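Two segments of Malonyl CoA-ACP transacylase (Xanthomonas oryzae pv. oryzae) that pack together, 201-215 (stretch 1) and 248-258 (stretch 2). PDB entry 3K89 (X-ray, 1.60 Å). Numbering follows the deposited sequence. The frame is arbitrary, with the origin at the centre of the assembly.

Stretch 1, residues 201-215: PSHTPLMRDAANQLG
Stretch 2 (248-258) ALVEQLYLPVQ

Two segments of malonyl CoA-ACP transacylase, 201-215 and 248-258, pack as a nearly antiparallel helix pair preceded in the first stretch by a loop that packs on Gln252 to Val257 of the second stretch. Stretch 1 runs from loop through a 3-10 segment (205-207) into helix 208-215, with Met207 at the N-cap position; Met207 N to Thr204 O (3.0 Å) and Arg208 N to Pro205 O (3.1 Å) are backbone hydrogen bonds of this turn. Stretch 2 enters as helix and leaves in extended form, Leu255 at phi/psi -115/159 and Pro256 at -64/142. The helix axes approach to 8.3 Å at 157°. Two CA-CA distances set the register, 4.2 Å for His203-Tyr254 and 5.1 Å for Ala211-Val250, and together the stretches bury 732 Å².

Polar contacts centre on His203, whose left-handed backbone (62/34) and m rotamer (chi2 -67°) bring both backbone and ring to the carbonyls of stretch 2. His203 N donates to Leu253 O (2.9 Å). His203 ND1 donates to Gln252 O (2.7 Å) and, in a weak bond, to Leu255 O (3.2 Å); both oxygens lie at the ring edge, near its plane, where an imidazole N-H can reach them. His203 NE2 is satisfied elsewhere in the structure, so this buried ring leaves neither nitrogen unpaired. A water bridges the backbones, donating to His203 O (2.8 Å) and Tyr254 O (2.9 Å). Separately, Tyr254 CA makes a CA-H...O contact with Thr204 O (3.4 Å). Thr204 (chi1 p) points away from stretch 2 and braces its own loop: Thr204 OG1 donates to Pro201 O (2.8 Å) and accepts from Leu206 N (3.2 Å).

Ring faces are covered by aliphatic carbon and by a cation. Val257 (chi1 t) places CG2 3.4 Å from the His203 ring centroid, over one face. Tyr254 (chi1 p, chi2 -93°) receives the folded Arg208 (chi1-4 t, p, t, 85°): Arg208 CD sits 3.5 Å from the Tyr254 ring centroid, and the guanidinium lies flat on the ring, centres 4.5 Å apart and planes at 9°. Arg208 NH1 also donates to Asn212 OD1 (2.8 Å), one helical turn on; the guanidinium thus both stacks and hydrogen-bonds, on a residue that is exposed.

Apolar packing fills the helix interface. Ala211 points toward stretch 2; its small side chain fits a close approach, with Ala211 CB 3.5 Å from Val250 O, 3.9 Å from Val250 CG1 and 3.6 Å from Tyr254 CD1, at the tyrosine's edge. Leu253 (t, p), buried, reaches several neighbours: Leu253 CD2 is 3.9 Å from Ala210 CB, and Leu253 CG is 4.1 Å from Met207 CB. Leu214 (t, p) also points toward stretch 2, its CD2 3.8 Å from Leu249 O. At Gly215, CA lies 3.7 Å from Val250 CG2 (Val250 chi1 t); an ideal CB would come within 3.3 Å of that methyl, so the bare backbone suits the spot.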

# COMPACT_ATOMS: atom_id res chain seq x y z
N PRO A 201 12.06 7.64 -1.73
CA PRO A 201 11.76 7.94 -0.32
C PRO A 201 10.32 8.45 -0.19
O PRO A 201 10.07 9.63 0.08
CB PRO A 201 12.77 9.04 0.02
CG PRO A 201 12.99 9.75 -1.24
CD PRO A 201 12.80 8.74 -2.36
N SER A 202 9.38 7.53 -0.38
CA SER A 202 7.96 7.86 -0.19
C SER A 202 7.67 8.25 1.25
O SER A 202 8.37 7.83 2.18
CB SER A 202 7.06 6.69 -0.61
OG SER A 202 7.43 5.50 0.06
N HIS A 203 6.60 9.04 1.42
CA HIS A 203 6.10 9.38 2.76
C HIS A 203 7.14 10.16 3.56
O HIS A 203 7.21 10.06 4.78
CB HIS A 203 5.57 8.13 3.47
CG HIS A 203 4.61 7.38 2.62
ND1 HIS A 203 3.38 7.91 2.29
CD2 HIS A 203 4.70 6.20 1.97
CE1 HIS A 203 2.76 7.08 1.47
NE2 HIS A 203 3.54 6.04 1.25
N THR A 204 7.90 10.97 2.83
CA THR A 204 8.85 11.91 3.44
C THR A 204 8.69 13.29 2.78
O THR A 204 8.12 13.40 1.69
CB THR A 204 10.32 11.48 3.19
OG1 THR A 204 10.67 11.77 1.83
CG2 THR A 204 10.51 10.00 3.48
N PRO A 205 9.22 14.35 3.41
CA PRO A 205 9.17 15.68 2.81
C PRO A 205 9.72 15.79 1.38
O PRO A 205 9.39 16.75 0.67
CB PRO A 205 10.03 16.52 3.77
CG PRO A 205 9.75 15.89 5.11
CD PRO A 205 9.62 14.40 4.83
N LEU A 206 10.55 14.84 0.94
CA LEU A 206 11.10 14.92 -0.42
C LEU A 206 10.01 14.74 -1.48
O LEU A 206 10.22 15.01 -2.66
CB LEU A 206 12.24 13.91 -0.63
CG LEU A 206 13.50 14.06 0.25
CD1 LEU A 206 14.54 13.03 -0.14
CD2 LEU A 206 14.08 15.46 0.24
N MET A 207 8.83 14.27 -1.05
CA MET A 207 7.71 14.06 -1.95
C MET A 207 6.75 15.25 -1.98
O MET A 207 5.69 15.15 -2.60
CB MET A 207 6.91 12.84 -1.49
CG MET A 207 7.64 11.50 -1.55
SD MET A 207 8.05 10.98 -3.24
CE MET A 207 9.80 11.38 -3.30
N ARG A 208 7.10 16.37 -1.34
CA ARG A 208 6.12 17.46 -1.21
C ARG A 208 5.65 18.02 -2.56
O ARG A 208 4.46 18.23 -2.76
CB ARG A 208 6.63 18.57 -0.27
CG ARG A 208 5.63 19.69 -0.02
CD ARG A 208 4.43 19.20 0.76
NE ARG A 208 3.40 20.22 0.84
CZ ARG A 208 2.47 20.44 -0.08
NH1 ARG A 208 2.43 19.69 -1.18
NH2 ARG A 208 1.57 21.40 0.09
N ASP A 209 6.59 18.25 -3.47
CA ASP A 209 6.25 18.78 -4.79
C ASP A 209 5.54 17.75 -5.67
O ASP A 209 4.59 18.10 -6.39
CB ASP A 209 7.49 19.34 -5.48
CG ASP A 209 8.01 20.60 -4.82
OD1 ASP A 209 7.19 21.39 -4.29
OD2 ASP A 209 9.25 20.80 -4.82
N ALA A 210 5.98 16.49 -5.59
CA ALA A 210 5.30 15.39 -6.29
C ALA A 210 3.84 15.31 -5.87
O ALA A 210 2.96 15.02 -6.69
CB ALA A 210 5.99 14.07 -6.05
N ALA A 211 3.59 15.59 -4.59
CA ALA A 211 2.22 15.60 -4.04
C ALA A 211 1.33 16.64 -4.70
O ALA A 211 0.15 16.39 -4.96
CB ALA A 211 2.24 15.79 -2.52
N ASN A 212 1.89 17.82 -4.98
CA ASN A 212 1.14 18.83 -5.73
C ASN A 212 0.83 18.41 -7.15
O ASN A 212 -0.29 18.62 -7.64
CB ASN A 212 1.85 20.18 -5.66
CG ASN A 212 1.84 20.76 -4.25
OD1 ASN A 212 0.94 20.46 -3.45
ND2 ASN A 212 2.85 21.57 -3.93
N GLN A 213 1.79 17.77 -7.80
CA GLN A 213 1.59 17.24 -9.15
C GLN A 213 0.48 16.19 -9.12
O GLN A 213 -0.39 16.18 -9.99
CB GLN A 213 2.87 16.60 -9.68
CG GLN A 213 3.99 17.59 -9.94
CD GLN A 213 5.23 16.86 -10.36
OE1 GLN A 213 5.91 16.24 -9.54
NE2 GLN A 213 5.53 16.90 -11.66
N LEU A 214 0.54 15.33 -8.11
CA LEU A 214 -0.48 14.30 -7.89
C LEU A 214 -1.86 14.94 -7.75
O LEU A 214 -2.81 14.48 -8.39
CB LEU A 214 -0.15 13.47 -6.65
CG LEU A 214 -1.16 12.37 -6.26
CD1 LEU A 214 -1.16 11.29 -7.29
CD2 LEU A 214 -0.79 11.80 -4.89
N GLY A 215 -1.96 15.97 -6.91
CA GLY A 215 -3.22 16.68 -6.73
C GLY A 215 -3.80 17.18 -8.03
O GLY A 215 -5.01 17.08 -8.26
N ALA A 248 -6.53 14.07 1.42
CA ALA A 248 -5.88 13.05 2.22
C ALA A 248 -4.90 12.22 1.40
O ALA A 248 -3.91 11.74 1.96
CB ALA A 248 -6.91 12.13 2.89
N LEU A 249 -5.16 12.06 0.09
CA LEU A 249 -4.21 11.40 -0.80
C LEU A 249 -2.99 12.27 -1.12
O LEU A 249 -1.87 11.76 -1.25
CB LEU A 249 -4.88 10.98 -2.12
CG LEU A 249 -5.92 9.87 -1.97
CD1 LEU A 249 -6.75 9.79 -3.24
CD2 LEU A 249 -5.27 8.49 -1.68
N VAL A 250 -3.21 13.58 -1.25
CA VAL A 250 -2.08 14.50 -1.44
C VAL A 250 -1.17 14.45 -0.20
O VAL A 250 0.05 14.23 -0.31
CB VAL A 250 -2.57 15.93 -1.72
CG1 VAL A 250 -1.39 16.94 -1.63
CG2 VAL A 250 -3.22 16.00 -3.10
N GLU A 251 -1.77 14.64 0.97
CA GLU A 251 -1.04 14.59 2.23
C GLU A 251 -0.39 13.24 2.46
O GLU A 251 0.73 13.18 2.99
CB GLU A 251 -1.95 14.92 3.40
CG GLU A 251 -2.44 16.34 3.37
CD GLU A 251 -3.52 16.58 4.42
OE1 GLU A 251 -3.90 15.64 5.16
OE2 GLU A 251 -4.01 17.72 4.50
N GLN A 252 -1.07 12.15 2.06
CA GLN A 252 -0.51 10.81 2.18
C GLN A 252 0.92 10.73 1.64
O GLN A 252 1.76 10.04 2.21
CB GLN A 252 -1.38 9.78 1.44
CG GLN A 252 -1.06 8.34 1.80
CD GLN A 252 -1.14 7.40 0.63
OE1 GLN A 252 -0.52 7.64 -0.42
NE2 GLN A 252 -1.88 6.29 0.78
N LEU A 253 1.18 11.41 0.52
CA LEU A 253 2.42 11.16 -0.21
C LEU A 253 3.67 11.60 0.54
O LEU A 253 4.75 11.00 0.38
CB LEU A 253 2.37 11.85 -1.58
CG LEU A 253 3.29 11.22 -2.63
CD1 LEU A 253 2.76 9.88 -3.10
CD2 LEU A 253 3.49 12.14 -3.81
N TYR A 254 3.54 12.65 1.35
CA TYR A 254 4.71 13.24 2.02
C TYR A 254 4.67 13.09 3.54
O TYR A 254 5.59 13.54 4.23
CB TYR A 254 4.92 14.71 1.63
CG TYR A 254 3.78 15.66 1.96
CD1 TYR A 254 2.80 15.93 1.02
CD2 TYR A 254 3.70 16.30 3.20
CE1 TYR A 254 1.76 16.82 1.29
CE2 TYR A 254 2.66 17.19 3.49
CZ TYR A 254 1.70 17.45 2.53
OH TYR A 254 0.65 18.32 2.79
N LEU A 255 3.62 12.46 4.04
CA LEU A 255 3.48 12.19 5.47
C LEU A 255 3.51 10.68 5.75
O LEU A 255 3.27 9.87 4.86
CB LEU A 255 2.21 12.85 6.01
CG LEU A 255 2.23 14.38 6.01
CD1 LEU A 255 0.89 14.95 6.39
CD2 LEU A 255 3.33 14.92 6.94
N PRO A 256 3.83 10.28 7.00
CA PRO A 256 3.96 8.86 7.30
C PRO A 256 2.68 8.06 7.14
O PRO A 256 1.59 8.55 7.46
CB PRO A 256 4.44 8.82 8.77
CG PRO A 256 4.51 10.19 9.24
CD PRO A 256 4.26 11.15 8.12
N VAL A 257 2.82 6.85 6.63
CA VAL A 257 1.70 5.91 6.58
C VAL A 257 1.43 5.43 8.00
O VAL A 257 2.28 4.84 8.63
CB VAL A 257 2.03 4.71 5.67
CG1 VAL A 257 1.02 3.55 5.81
CG2 VAL A 257 2.08 5.15 4.23
N GLN A 258 0.22 5.71 8.49
CA GLN A 258 -0.16 5.30 9.85
C GLN A 258 -0.81 3.92 9.77
O GLN A 258 -2.03 3.78 9.95
CB GLN A 258 -1.14 6.32 10.47
CG GLN A 258 -0.62 7.79 10.51
CD GLN A 258 0.54 8.02 11.47
OE1 GLN A 258 1.24 9.04 11.35
NE2 GLN A 258 0.73 7.12 12.43
O HOH W 1 7.00 12.28 6.40